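Local coordinates for protein transcriptional regulator, LYSR family (Neisseria meningitidis, PDB 4AB5) that probably binds DNA as a MetR-like regulator of methionine biosynthesis genes, this chain being its regulatory domain, of the periplasmic-binding-protein type, at residues E6-I12 / S196-F201; T18-W22 / L156-T160; A26-F30 / N200-I205; F78-M82 / L180-L184; I85-P91 / I144-R150. Numbering follows the deposited sequence.

How the contacts relate
From the N terminus, strand 8-13 meets helix 196-212 in contact 1, which closes a loop over nearly the whole chain. Contact 2 joins the start of helix 20-33 to residues 156-160 of the second subdomain, and along the chain it crosses both contact 3 and contact 4. Contact 3 lays helix 20-33 against the same C-terminal helix as contact 1, with which it shares Asn200 and Phe201. Contact 4 pairs the two long strands 72-86 and 171-189 that link the subdomains, nested inside the loops of contacts 1 and 3. Contact 5, about 41 Å from contact 1 between centres, is nested within all the others and packs helix 140-148 on the far end of strand 72-86.

Contact 1 of 5, residues E6-I12 / S196-F201; sequences EAGELRI and SYLNNF
Tyr197, Leu10 and Phe201 carry most of this contact, where strand 8-12 runs beside the first turns of helix 196-201. The short axes approach to 9.6 Å at a crossing angle of -37°, with N-to-C directions roughly parallel; the closest CA pair is Leu10 and Leu198, 7.4 Å apart. Tyr197 (chi1 57°, p) points its ring at the residues leading into the strand: its OH lies 3.7 Å from Gly8 CA, and an ideal CB on Gly8 would clash with that hydroxyl, so glycine makes room for it. At the ring edge, Glu6 OE2 comes within 3.5 Å of Tyr197 CD2, while Glu6 OE1 is 3.1 Å from Ser196 OG. This is the alpha/beta layering of a periplasmic-binding-protein subdomain, with the C-terminal helix covering the parallel strands 8-13 and 37-42. Leu10 (t, p) starts sideways but brings its methyls against Leu198 and Phe201. Its CD2 sits over one face of Phe201 in a CH-pi contact, 4.1 Å from the ring centroid, and Leu10 CD1 meets Leu198 CD2 at 3.7 Å. Phe201 (chi1 -172°, t) reaches on to Ile12, with CZ 3.7 Å from Ile12 CD1; Phe30 and Leu23 of helix 20-33 pack against this ring.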
# COMPACT_ATOMS: atom_id res chain seq x y z
N GLU B 6 2.03 -20.29 -25.42
CA GLU B 6 2.37 -19.01 -26.03
C GLU B 6 3.28 -18.13 -25.16
O GLU B 6 2.87 -17.66 -24.10
CB GLU B 6 1.11 -18.26 -26.49
CG GLU B 6 1.39 -17.16 -27.51
CD GLU B 6 0.17 -16.34 -27.92
OE1 GLU B 6 -0.91 -16.94 -28.13
OE2 GLU B 6 0.32 -15.11 -28.06
N ALA B 7 4.51 -17.90 -25.66
CA ALA B 7 5.54 -17.08 -25.02
C ALA B 7 5.39 -15.58 -25.33
O ALA B 7 4.78 -15.20 -26.33
CB ALA B 7 6.91 -17.58 -25.45
N GLY B 8 5.95 -14.74 -24.47
CA GLY B 8 5.90 -13.29 -24.60
C GLY B 8 6.26 -12.54 -23.34
O GLY B 8 6.81 -13.12 -22.39
N GLU B 9 5.95 -11.24 -23.31
CA GLU B 9 6.25 -10.34 -22.21
C GLU B 9 5.09 -9.41 -21.95
O GLU B 9 4.58 -8.78 -22.89
CB GLU B 9 7.48 -9.47 -22.54
CG GLU B 9 8.81 -10.00 -22.04
CD GLU B 9 10.00 -9.35 -22.72
OE1 GLU B 9 10.21 -8.13 -22.52
OE2 GLU B 9 10.73 -10.07 -23.45
N LEU B 10 4.68 -9.30 -20.67
CA LEU B 10 3.64 -8.37 -20.27
C LEU B 10 4.17 -7.51 -19.11
O LEU B 10 4.05 -7.89 -17.95
CB LEU B 10 2.31 -9.08 -19.95
CG LEU B 10 1.11 -8.26 -19.43
CD1 LEU B 10 0.90 -6.95 -20.19
CD2 LEU B 10 -0.15 -9.09 -19.48
N ARG B 11 4.84 -6.40 -19.47
CA ARG B 11 5.38 -5.41 -18.54
C ARG B 11 4.29 -4.36 -18.39
O ARG B 11 3.95 -3.66 -19.36
CB ARG B 11 6.71 -4.81 -19.06
CG ARG B 11 7.83 -5.84 -19.28
CD ARG B 11 8.97 -5.32 -20.13
NE ARG B 11 8.56 -5.04 -21.52
CZ ARG B 11 9.29 -4.36 -22.39
NH1 ARG B 11 10.48 -3.89 -22.06
NH2 ARG B 11 8.83 -4.13 -23.61
N ILE B 12 3.65 -4.33 -17.21
CA ILE B 12 2.53 -3.43 -16.90
C ILE B 12 3.02 -2.11 -16.31
O ILE B 12 3.62 -2.11 -15.24
CB ILE B 12 1.42 -4.12 -16.04
CG1 ILE B 12 0.87 -5.40 -16.72
CG2 ILE B 12 0.28 -3.15 -15.77
CD1 ILE B 12 0.70 -6.55 -15.82
N SER B 196 -2.96 -11.91 -28.40
CA SER B 196 -4.08 -12.49 -27.66
C SER B 196 -4.04 -12.26 -26.16
O SER B 196 -5.06 -11.86 -25.59
CB SER B 196 -4.21 -13.98 -27.96
OG SER B 196 -3.00 -14.68 -27.75
N TYR B 197 -2.87 -12.48 -25.52
CA TYR B 197 -2.69 -12.34 -24.08
C TYR B 197 -2.92 -10.93 -23.57
O TYR B 197 -3.47 -10.78 -22.48
CB TYR B 197 -1.37 -12.92 -23.58
CG TYR B 197 -0.12 -12.36 -24.23
CD1 TYR B 197 0.48 -11.20 -23.74
CD2 TYR B 197 0.52 -13.04 -25.26
CE1 TYR B 197 1.65 -10.69 -24.31
CE2 TYR B 197 1.70 -12.56 -25.82
CZ TYR B 197 2.25 -11.38 -25.35
OH TYR B 197 3.41 -10.88 -25.91
N LEU B 198 -2.51 -9.92 -24.37
CA LEU B 198 -2.70 -8.50 -24.04
C LEU B 198 -4.18 -8.21 -23.97
O LEU B 198 -4.65 -7.65 -22.99
CB LEU B 198 -2.02 -7.58 -25.07
CG LEU B 198 -0.49 -7.57 -25.11
CD1 LEU B 198 -0.00 -6.62 -26.17
CD2 LEU B 198 0.10 -7.16 -23.76
N ASN B 199 -4.93 -8.67 -24.99
CA ASN B 199 -6.37 -8.54 -25.08
C ASN B 199 -7.06 -9.32 -23.98
O ASN B 199 -8.01 -8.81 -23.38
CB ASN B 199 -6.86 -8.98 -26.47
CG ASN B 199 -7.72 -7.97 -27.15
OD1 ASN B 199 -8.91 -8.19 -27.36
ND2 ASN B 199 -7.20 -6.77 -27.37
N ASN B 200 -6.55 -10.54 -23.68
CA ASN B 200 -7.10 -11.39 -22.63
C ASN B 200 -6.84 -10.82 -21.23
O ASN B 200 -7.68 -11.00 -20.34
CB ASN B 200 -6.67 -12.84 -22.80
CG ASN B 200 -7.30 -13.78 -21.82
OD1 ASN B 200 -8.53 -13.96 -21.75
ND2 ASN B 200 -6.47 -14.32 -20.98
N PHE B 201 -5.72 -10.09 -21.04
CA PHE B 201 -5.44 -9.46 -19.75
C PHE B 201 -6.47 -8.36 -19.46
O PHE B 201 -6.90 -8.21 -18.31
CB PHE B 201 -4.01 -8.89 -19.67
CG PHE B 201 -3.63 -8.39 -18.29
CD1 PHE B 201 -3.61 -9.26 -17.20
CD2 PHE B 201 -3.29 -7.06 -18.09
CE1 PHE B 201 -3.25 -8.80 -15.93
CE2 PHE B 201 -2.93 -6.60 -16.81
CZ PHE B 201 -2.92 -7.46 -15.74

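Contact 2 of 5, residues T18-W22 / L156-T160; sequences TCFDW and LPYWT
Two tryptophans in the same p rotamer (chi1 48° for Trp22, 60° for Trp159; chi2 -98° and -97°) meet where the start of helix 20-33 faces the turn from strand 156-157 into helix 158-160, with Pro157 at the N-cap position. They form an offset edge-to-face pair: the edge of Trp22 is directed at the face of Trp159, planes at 69°, the centroids of the Trp22 five-membered ring and the Trp159 six-membered ring 5.3 Å apart, and Trp22 CD1 3.6 Å from Trp159 CH2. Thr18 (p) turns its methyl to the other segment, CG2 lying 3.8 Å from Pro157 CD and 4.1 Å from Thr160 OG1, while Thr18 O is 3.3 Å from Trp159 CH2. Asp21 (m) borders the indole edge, OD2 3.8 Å from Trp159 CZ3. The closest CA atoms, Thr18 and Thr160, are 7.5 Å apart. Tyr80 and Phe78 of strand 72-86 flank Trp159 and Trp22, and Cys19 is disulfide-bonded to Cys16. The contact joins the subdomains beside their linking strands, as in the two-subdomain periplasmic-binding-protein fold.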
# COMPACT_ATOMS: atom_id res chain seq x y z
N THR B 18 -4.79 3.19 -6.38
CA THR B 18 -6.01 2.38 -6.20
C THR B 18 -6.10 1.21 -7.18
O THR B 18 -6.64 0.16 -6.82
CB THR B 18 -7.30 3.23 -6.20
OG1 THR B 18 -7.44 3.94 -7.43
CG2 THR B 18 -7.38 4.18 -5.02
N CYS B 19 -5.54 1.39 -8.39
CA CYS B 19 -5.45 0.41 -9.49
C CYS B 19 -4.94 -0.95 -9.04
O CYS B 19 -5.50 -1.97 -9.43
CB CYS B 19 -4.61 0.97 -10.64
SG CYS B 19 -5.34 2.41 -11.46
N PHE B 20 -3.90 -0.96 -8.17
CA PHE B 20 -3.25 -2.14 -7.61
C PHE B 20 -4.22 -3.10 -6.90
O PHE B 20 -4.00 -4.32 -6.94
CB PHE B 20 -2.10 -1.73 -6.68
CG PHE B 20 -0.84 -1.31 -7.39
CD1 PHE B 20 -0.71 -0.03 -7.93
CD2 PHE B 20 0.23 -2.19 -7.52
CE1 PHE B 20 0.46 0.36 -8.59
CE2 PHE B 20 1.40 -1.81 -8.20
CZ PHE B 20 1.51 -0.53 -8.72
N ASP B 21 -5.30 -2.57 -6.31
CA ASP B 21 -6.31 -3.40 -5.64
C ASP B 21 -6.96 -4.43 -6.55
O ASP B 21 -7.21 -5.55 -6.11
CB ASP B 21 -7.36 -2.52 -4.94
CG ASP B 21 -6.88 -1.88 -3.64
OD1 ASP B 21 -5.73 -2.17 -3.22
OD2 ASP B 21 -7.65 -1.10 -3.05
N TRP B 22 -7.23 -4.05 -7.81
CA TRP B 22 -7.82 -4.96 -8.81
C TRP B 22 -6.80 -5.51 -9.82
O TRP B 22 -7.01 -6.60 -10.36
CB TRP B 22 -9.02 -4.32 -9.52
CG TRP B 22 -8.77 -2.93 -10.03
CD1 TRP B 22 -9.12 -1.76 -9.41
CD2 TRP B 22 -8.14 -2.56 -11.25
NE1 TRP B 22 -8.75 -0.69 -10.18
CE2 TRP B 22 -8.14 -1.15 -11.32
CE3 TRP B 22 -7.56 -3.28 -12.31
CZ2 TRP B 22 -7.57 -0.45 -12.38
CZ3 TRP B 22 -6.97 -2.59 -13.36
CH2 TRP B 22 -7.00 -1.19 -13.40
N LEU B 156 -11.71 9.54 -3.05
CA LEU B 156 -11.35 8.16 -3.37
C LEU B 156 -12.44 7.47 -4.17
O LEU B 156 -13.59 7.89 -4.06
CB LEU B 156 -11.04 7.37 -2.08
CG LEU B 156 -9.72 7.68 -1.35
CD1 LEU B 156 -9.72 7.04 0.02
CD2 LEU B 156 -8.51 7.22 -2.16
N PRO B 157 -12.13 6.41 -4.96
CA PRO B 157 -13.20 5.70 -5.69
C PRO B 157 -14.23 5.15 -4.70
O PRO B 157 -13.85 4.76 -3.59
CB PRO B 157 -12.46 4.55 -6.38
CG PRO B 157 -11.04 4.96 -6.44
CD PRO B 157 -10.81 5.78 -5.22
N TYR B 158 -15.51 5.14 -5.08
CA TYR B 158 -16.57 4.62 -4.22
C TYR B 158 -16.28 3.16 -3.79
O TYR B 158 -16.45 2.84 -2.61
CB TYR B 158 -17.95 4.75 -4.91
CG TYR B 158 -19.07 4.10 -4.12
CD1 TYR B 158 -19.59 4.71 -2.98
CD2 TYR B 158 -19.56 2.84 -4.47
CE1 TYR B 158 -20.58 4.09 -2.21
CE2 TYR B 158 -20.55 2.22 -3.72
CZ TYR B 158 -21.07 2.85 -2.60
OH TYR B 158 -22.04 2.25 -1.84
N TRP B 159 -15.82 2.31 -4.73
CA TRP B 159 -15.51 0.91 -4.43
C TRP B 159 -14.45 0.72 -3.33
O TRP B 159 -14.57 -0.22 -2.53
CB TRP B 159 -15.20 0.09 -5.70
CG TRP B 159 -14.04 0.59 -6.50
CD1 TRP B 159 -14.10 1.41 -7.59
CD2 TRP B 159 -12.66 0.30 -6.28
NE1 TRP B 159 -12.83 1.65 -8.07
CE2 TRP B 159 -11.92 1.00 -7.27
CE3 TRP B 159 -11.95 -0.48 -5.34
CZ2 TRP B 159 -10.53 0.93 -7.35
CZ3 TRP B 159 -10.57 -0.54 -5.42
CH2 TRP B 159 -9.87 0.16 -6.41
N THR B 160 -13.43 1.60 -3.27
CA THR B 160 -12.34 1.58 -2.27
C THR B 160 -12.89 1.97 -0.88
O THR B 160 -12.51 1.37 0.13
CB THR B 160 -11.23 2.59 -2.65
OG1 THR B 160 -11.03 2.63 -4.06
CG2 THR B 160 -9.91 2.30 -1.95

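Contact 3 of 5, residues A26-F30 / N200-I205; sequences AMGEF and NFCQII
Helices 26-30 and 200-205 cross at 128°, with their short axes 9.5 Å apart at closest approach; CA atoms come nearest at Ala26 and Ile205 (5.7 Å) and at Phe30 and Phe201 (6.5 Å). Asn200, first in the 200-205 segment, only grazes the ring of Phe30. Phe201 (chi1 -172°, t) follows with its ring edge toward the face of Phe30 (chi1 175°, t): planes at 82°, centroids 5.3 Å apart, a T-shaped pair whose closest atoms are Phe201 CD1 and Phe30 CD2 at 3.7 Å. The far end of the Phe201 ring slips toward the first helix, CE1 lying 3.8 Å from Ala26 O and CZ 3.9 Å from CG of selenomethionine Met27. One turn on, Ile204 (m, t) places CG2 3.6 Å from Ala26 O and 3.4 Å from Glu29 OE2, and CD1 4.0 Å from Phe30 CB; Glu29 forms its salt bridge with Arg208 further along helix 196-212. Ile205 closes the row with CG1 3.9 Å from Ala26 CB, where the small alanine lets the helices approach. Both helices lie on the same side of the first subdomain's sheet: Leu10 and Ile12 of strand 8-13 pack beneath Phe201, while Val37 and Leu39 of strand 37-42 receive Phe30.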
# COMPACT_ATOMS: atom_id res chain seq x y z
N ALA B 26 -5.68 -9.56 -10.82
CA ALA B 26 -5.87 -9.76 -12.26
C ALA B 26 -4.64 -10.47 -12.83
O ALA B 26 -4.79 -11.38 -13.65
CB ALA B 26 -6.09 -8.42 -12.96
N MSE B 27 -3.44 -10.11 -12.32
CA MSE B 27 -2.16 -10.73 -12.68
C MSE B 27 -2.11 -12.17 -12.16
O MSE B 27 -1.58 -13.04 -12.84
CB MSE B 27 -0.98 -9.94 -12.08
CG MSE B 27 -0.63 -8.69 -12.85
SE MSE B 27 0.84 -7.72 -12.00
CE MSE B 27 2.37 -8.84 -12.55
N GLY B 28 -2.67 -12.38 -10.97
CA GLY B 28 -2.74 -13.68 -10.30
C GLY B 28 -3.62 -14.70 -11.01
O GLY B 28 -3.41 -15.90 -10.83
N GLU B 29 -4.61 -14.22 -11.79
CA GLU B 29 -5.54 -15.04 -12.58
C GLU B 29 -4.94 -15.31 -13.96
O GLU B 29 -5.01 -16.43 -14.46
CB GLU B 29 -6.92 -14.33 -12.69
CG GLU B 29 -8.02 -15.19 -13.27
CD GLU B 29 -9.40 -14.56 -13.24
OE1 GLU B 29 -10.11 -14.71 -12.22
OE2 GLU B 29 -9.78 -13.91 -14.24
N PHE B 30 -4.33 -14.28 -14.57
CA PHE B 30 -3.66 -14.33 -15.87
C PHE B 30 -2.47 -15.32 -15.86
O PHE B 30 -2.34 -16.11 -16.80
CB PHE B 30 -3.18 -12.92 -16.27
CG PHE B 30 -2.37 -12.83 -17.54
CD1 PHE B 30 -0.99 -12.95 -17.52
CD2 PHE B 30 -2.99 -12.57 -18.76
CE1 PHE B 30 -0.24 -12.88 -18.69
CE2 PHE B 30 -2.24 -12.47 -19.93
CZ PHE B 30 -0.87 -12.64 -19.89
N ASN B 200 -6.55 -10.54 -23.68
CA ASN B 200 -7.10 -11.39 -22.63
C ASN B 200 -6.84 -10.82 -21.23
O ASN B 200 -7.68 -11.00 -20.34
CB ASN B 200 -6.67 -12.84 -22.80
CG ASN B 200 -7.30 -13.78 -21.82
OD1 ASN B 200 -8.53 -13.96 -21.75
ND2 ASN B 200 -6.47 -14.32 -20.98
N PHE B 201 -5.72 -10.09 -21.04
CA PHE B 201 -5.44 -9.46 -19.75
C PHE B 201 -6.47 -8.36 -19.46
O PHE B 201 -6.90 -8.21 -18.31
CB PHE B 201 -4.01 -8.89 -19.67
CG PHE B 201 -3.63 -8.39 -18.29
CD1 PHE B 201 -3.61 -9.26 -17.20
CD2 PHE B 201 -3.29 -7.06 -18.09
CE1 PHE B 201 -3.25 -8.80 -15.93
CE2 PHE B 201 -2.93 -6.60 -16.81
CZ PHE B 201 -2.92 -7.46 -15.74
N CYS B 202 -6.90 -7.63 -20.50
CA CYS B 202 -7.91 -6.57 -20.40
C CYS B 202 -9.28 -7.13 -20.11
O CYS B 202 -10.02 -6.54 -19.31
CB CYS B 202 -7.90 -5.69 -21.63
SG CYS B 202 -6.30 -4.92 -21.97
N GLN B 203 -9.63 -8.28 -20.73
CA GLN B 203 -10.91 -8.92 -20.45
C GLN B 203 -10.98 -9.52 -19.04
O GLN B 203 -12.05 -9.53 -18.45
CB GLN B 203 -11.42 -9.85 -21.57
CG GLN B 203 -10.63 -11.13 -21.81
CD GLN B 203 -11.13 -11.88 -23.02
OE1 GLN B 203 -12.29 -12.31 -23.08
NE2 GLN B 203 -10.27 -12.07 -24.00
N ILE B 204 -9.81 -9.93 -18.47
CA ILE B 204 -9.67 -10.43 -17.10
C ILE B 204 -9.92 -9.26 -16.14
O ILE B 204 -10.72 -9.42 -15.22
CB ILE B 204 -8.30 -11.15 -16.87
CG1 ILE B 204 -8.28 -12.55 -17.53
CG2 ILE B 204 -7.93 -11.25 -15.38
CD1 ILE B 204 -6.84 -13.19 -17.75
N ILE B 205 -9.27 -8.09 -16.38
CA ILE B 205 -9.44 -6.87 -15.57
C ILE B 205 -10.93 -6.47 -15.52
O ILE B 205 -11.44 -6.17 -14.44
CB ILE B 205 -8.56 -5.70 -16.12
CG1 ILE B 205 -7.04 -5.92 -15.86
CG2 ILE B 205 -9.02 -4.33 -15.61
CD1 ILE B 205 -6.08 -4.94 -16.71

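Contact 4 of 5, residues F78-M82 / L180-L184; sequences FAYEM and LQSKL
Tyr80 and Leu184 meet at the apolar centre, on the face of the sheet that also carries Phe78 and Ser182. Tyr80 (chi1 52°, p) sets CE2 3.6 Å from Leu184 CD1 and CE1 3.6 Å from Ser182 CB; Phe78, also p, is looser, its CE1 4.4 Å from Leu184 CD2. Beyond Tyr80, CB of selenomethionine Met82 packs on Leu180 CG at 3.8 Å. Around these side chains the extended backbones run antiparallel, with short axes 4.6 Å apart at 156°. The register pairs Tyr80 with Ser182 as a hydrogen-bonded pair (Tyr80 N to Ser182 O 3.1 Å, Ser182 N to Tyr80 O 2.8 Å) between the non-hydrogen-bonded pairs Ala79-Lys183 and Glu81-Gln181. Leu184 N donates to Phe78 O at 2.9 Å, and Met82 N to Leu180 O at 2.6 Å. Ala79, Glu81, Gln181 and Lys183 occupy the other face, where Ala79 CB is 3.5 Å from Gln181 NE2 and Lys183 NZ gives Gln181 OE1 a weak 3.4 Å bond. Ser182 OG is hydrogen-bonded to Asp119. These strands connect the two subdomains of the periplasmic-binding-protein fold, so the chemistry implies a link held mainly by main-chain bonds, mainly apolar on the Tyr80 face and largely polar on the Gln181 face.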
# COMPACT_ATOMS: atom_id res chain seq x y z
N PHE B 78 -13.22 0.42 -17.42
CA PHE B 78 -14.42 0.81 -16.68
C PHE B 78 -14.33 2.22 -16.11
O PHE B 78 -13.23 2.74 -15.91
CB PHE B 78 -14.70 -0.18 -15.52
CG PHE B 78 -13.48 -0.73 -14.80
CD1 PHE B 78 -12.74 0.08 -13.93
CD2 PHE B 78 -13.08 -2.05 -14.98
CE1 PHE B 78 -11.62 -0.43 -13.27
CE2 PHE B 78 -11.96 -2.55 -14.31
CZ PHE B 78 -11.23 -1.74 -13.47
N ALA B 79 -15.50 2.81 -15.81
CA ALA B 79 -15.65 4.12 -15.17
C ALA B 79 -16.24 3.93 -13.77
O ALA B 79 -16.93 2.93 -13.51
CB ALA B 79 -16.54 5.03 -16.01
N TYR B 80 -15.96 4.87 -12.85
CA TYR B 80 -16.47 4.86 -11.48
C TYR B 80 -16.48 6.26 -10.88
O TYR B 80 -15.74 7.13 -11.34
CB TYR B 80 -15.71 3.87 -10.56
CG TYR B 80 -14.20 4.01 -10.56
CD1 TYR B 80 -13.58 5.00 -9.81
CD2 TYR B 80 -13.40 3.13 -11.27
CE1 TYR B 80 -12.19 5.15 -9.81
CE2 TYR B 80 -12.00 3.24 -11.25
CZ TYR B 80 -11.41 4.25 -10.52
OH TYR B 80 -10.04 4.39 -10.49
N GLU B 81 -17.30 6.46 -9.83
CA GLU B 81 -17.41 7.74 -9.13
C GLU B 81 -16.37 7.94 -8.05
O GLU B 81 -16.08 7.02 -7.27
CB GLU B 81 -18.85 8.04 -8.62
CG GLU B 81 -19.45 7.05 -7.62
CD GLU B 81 -20.12 5.80 -8.17
OE1 GLU B 81 -19.41 4.94 -8.74
OE2 GLU B 81 -21.34 5.64 -7.92
N MSE B 82 -15.78 9.14 -8.05
CA MSE B 82 -14.81 9.61 -7.07
C MSE B 82 -15.65 10.28 -6.00
O MSE B 82 -16.38 11.24 -6.27
CB MSE B 82 -13.83 10.62 -7.69
CG MSE B 82 -12.85 10.00 -8.67
SE MSE B 82 -11.54 8.83 -7.83
CE MSE B 82 -10.55 10.17 -6.75
N LEU B 180 -18.04 13.42 -9.80
CA LEU B 180 -16.67 13.25 -10.29
C LEU B 180 -16.44 11.81 -10.73
O LEU B 180 -16.44 10.90 -9.90
CB LEU B 180 -15.67 13.68 -9.21
CG LEU B 180 -14.21 13.93 -9.57
CD1 LEU B 180 -13.98 14.66 -10.88
CD2 LEU B 180 -13.52 14.45 -8.41
N GLN B 181 -16.27 11.60 -12.02
CA GLN B 181 -16.09 10.28 -12.58
C GLN B 181 -14.68 10.06 -13.11
O GLN B 181 -14.15 10.93 -13.80
CB GLN B 181 -17.14 10.04 -13.69
CG GLN B 181 -17.27 8.57 -14.12
CD GLN B 181 -18.03 8.37 -15.41
OE1 GLN B 181 -17.73 8.97 -16.45
NE2 GLN B 181 -18.98 7.46 -15.40
N SER B 182 -14.09 8.90 -12.81
CA SER B 182 -12.80 8.47 -13.35
C SER B 182 -13.07 7.48 -14.46
O SER B 182 -13.98 6.67 -14.34
CB SER B 182 -11.94 7.81 -12.27
OG SER B 182 -11.38 8.79 -11.42
N LYS B 183 -12.29 7.56 -15.54
CA LYS B 183 -12.41 6.66 -16.69
C LYS B 183 -11.10 5.88 -16.84
O LYS B 183 -10.04 6.48 -16.95
CB LYS B 183 -12.75 7.46 -17.96
CG LYS B 183 -14.15 8.06 -17.95
CD LYS B 183 -14.36 8.97 -19.14
CE LYS B 183 -15.72 9.63 -19.15
NZ LYS B 183 -16.77 8.71 -19.65
N LEU B 184 -11.17 4.54 -16.80
CA LEU B 184 -9.96 3.72 -16.91
C LEU B 184 -9.80 2.99 -18.21
O LEU B 184 -10.75 2.41 -18.72
CB LEU B 184 -9.76 2.80 -15.70
CG LEU B 184 -8.89 3.42 -14.60
CD1 LEU B 184 -9.68 4.38 -13.74
CD2 LEU B 184 -8.31 2.37 -13.75

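Contact 5 of 5, residues I85-P91 / I144-R150; sequences ICAPDHP and IQLVASR
A Schellman motif ends helix 144-148 against the loop that follows strand 85-86, in the second subdomain of the periplasmic-binding-protein fold. Arg150, with positive phi (62/30), is its C-prime residue: Arg150 N hydrogen-bonds to Val147 O at 2.9 Å, and the next residue's N to Leu146 O. The closest CA pairs are Ala87 and Ala148 (4.5 Å) and Cys86 and Val147 (5.7 Å). Apolar packing comes from Ile85 (p, t), whose CD1 lies 3.9 Å from Ile144 CG1 and 3.8 Å from Val147 CG2. Ala87 points its CB into the helix end, 3.5 Å from Val147 O and 3.6 Å from Arg150 CG. Leu156 of strand 154-157 continues this apolar cluster, while on the side facing the second subunit Gln145 hydrogen-bonds, and Ser149 weakly, to Arg31 of that subunit. Van der Waals cover comes from the long Arg150 side chain, bent at chi3 (p), along residues 89-91: one guanidinium face meets the backbone near His90, with NE 4.0 Å from His90 CA, and NH2 is 3.4 Å from Pro91 CD. Polar bridging falls to a water molecule, which donates to Val147 O at 2.7 Å, accepts from Ala87 N at 3.0 Å and takes a weak bond from His90 ND1 at 3.4 Å.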
# COMPACT_ATOMS: atom_id res chain seq x y z
N ILE B 85 -14.56 11.94 1.09
CA ILE B 85 -14.66 11.32 2.41
C ILE B 85 -14.25 12.27 3.51
O ILE B 85 -13.26 12.99 3.36
CB ILE B 85 -13.99 9.92 2.53
CG1 ILE B 85 -12.46 9.96 2.22
CG2 ILE B 85 -14.73 8.89 1.68
CD1 ILE B 85 -11.62 8.84 2.86
N CYS B 86 -15.02 12.28 4.59
CA CYS B 86 -14.77 13.06 5.80
C CYS B 86 -15.19 12.22 7.02
O CYS B 86 -15.85 11.19 6.85
CB CYS B 86 -15.47 14.41 5.77
SG CYS B 86 -17.27 14.34 5.95
N ALA B 87 -14.79 12.62 8.23
CA ALA B 87 -15.17 11.91 9.45
C ALA B 87 -16.67 12.16 9.69
O ALA B 87 -17.16 13.21 9.27
CB ALA B 87 -14.35 12.42 10.63
N PRO B 88 -17.42 11.23 10.34
CA PRO B 88 -18.86 11.47 10.56
C PRO B 88 -19.21 12.78 11.29
O PRO B 88 -20.28 13.33 11.05
CB PRO B 88 -19.30 10.24 11.35
CG PRO B 88 -18.31 9.18 10.99
CD PRO B 88 -17.02 9.91 10.89
N ASP B 89 -18.28 13.27 12.15
CA ASP B 89 -18.35 14.50 12.97
C ASP B 89 -18.14 15.77 12.15
O ASP B 89 -18.83 16.76 12.40
CB ASP B 89 -17.26 14.46 14.07
CG ASP B 89 -17.60 13.69 15.33
OD1 ASP B 89 -18.80 13.40 15.55
OD2 ASP B 89 -16.67 13.42 16.12
N HIS B 90 -17.14 15.76 11.25
CA HIS B 90 -16.73 16.86 10.36
C HIS B 90 -17.90 17.73 9.84
O HIS B 90 -18.91 17.18 9.41
CB HIS B 90 -15.91 16.30 9.16
CG HIS B 90 -15.11 17.34 8.42
ND1 HIS B 90 -13.74 17.42 8.56
CD2 HIS B 90 -15.52 18.30 7.57
CE1 HIS B 90 -13.36 18.44 7.80
NE2 HIS B 90 -14.40 19.00 7.19
N PRO B 91 -17.75 19.09 9.84
CA PRO B 91 -18.82 19.96 9.32
C PRO B 91 -19.31 19.65 7.90
O PRO B 91 -20.50 19.83 7.62
CB PRO B 91 -18.17 21.35 9.37
CG PRO B 91 -17.21 21.25 10.50
CD PRO B 91 -16.63 19.89 10.36
N ILE B 144 -7.62 6.77 5.11
CA ILE B 144 -8.89 6.59 5.81
C ILE B 144 -8.78 6.88 7.30
O ILE B 144 -9.63 7.59 7.83
CB ILE B 144 -9.57 5.23 5.44
CG1 ILE B 144 -10.38 5.38 4.14
CG2 ILE B 144 -10.48 4.67 6.56
CD1 ILE B 144 -9.84 4.69 3.03
N GLN B 145 -7.71 6.38 7.97
CA GLN B 145 -7.52 6.63 9.41
C GLN B 145 -7.24 8.08 9.74
O GLN B 145 -7.68 8.56 10.77
CB GLN B 145 -6.47 5.70 10.04
CG GLN B 145 -6.87 4.23 10.08
CD GLN B 145 -8.20 3.94 10.74
OE1 GLN B 145 -8.56 4.52 11.77
NE2 GLN B 145 -8.95 3.01 10.18
N LEU B 146 -6.55 8.79 8.83
CA LEU B 146 -6.25 10.21 8.95
C LEU B 146 -7.54 11.04 8.76
O LEU B 146 -7.79 11.97 9.52
CB LEU B 146 -5.18 10.63 7.93
CG LEU B 146 -3.73 10.26 8.24
CD1 LEU B 146 -2.85 10.57 7.07
CD2 LEU B 146 -3.23 10.96 9.49
N VAL B 147 -8.37 10.64 7.77
CA VAL B 147 -9.66 11.28 7.50
C VAL B 147 -10.59 11.10 8.74
O VAL B 147 -11.13 12.08 9.25
CB VAL B 147 -10.31 10.81 6.16
CG1 VAL B 147 -11.71 11.37 5.99
CG2 VAL B 147 -9.45 11.20 4.96
N ALA B 148 -10.69 9.85 9.25
CA ALA B 148 -11.49 9.46 10.42
C ALA B 148 -11.11 10.20 11.71
O ALA B 148 -11.96 10.41 12.58
CB ALA B 148 -11.41 7.96 10.63
N SER B 149 -9.82 10.57 11.83
CA SER B 149 -9.26 11.29 12.99
C SER B 149 -9.37 12.82 12.80
O SER B 149 -8.81 13.58 13.60
CB SER B 149 -7.81 10.88 13.20
OG SER B 149 -7.69 9.47 13.36
N ARG B 150 -10.13 13.26 11.76
CA ARG B 150 -10.38 14.66 11.38
C ARG B 150 -9.10 15.42 11.00
O ARG B 150 -9.03 16.63 11.17
CB ARG B 150 -11.23 15.40 12.44
CG ARG B 150 -12.71 15.03 12.40
CD ARG B 150 -13.57 15.88 13.32
NE ARG B 150 -13.68 17.26 12.85
CZ ARG B 150 -14.45 18.19 13.40
NH1 ARG B 150 -15.21 17.90 14.45
NH2 ARG B 150 -14.48 19.42 12.91
O HOH W 1 -12.31 14.38 8.38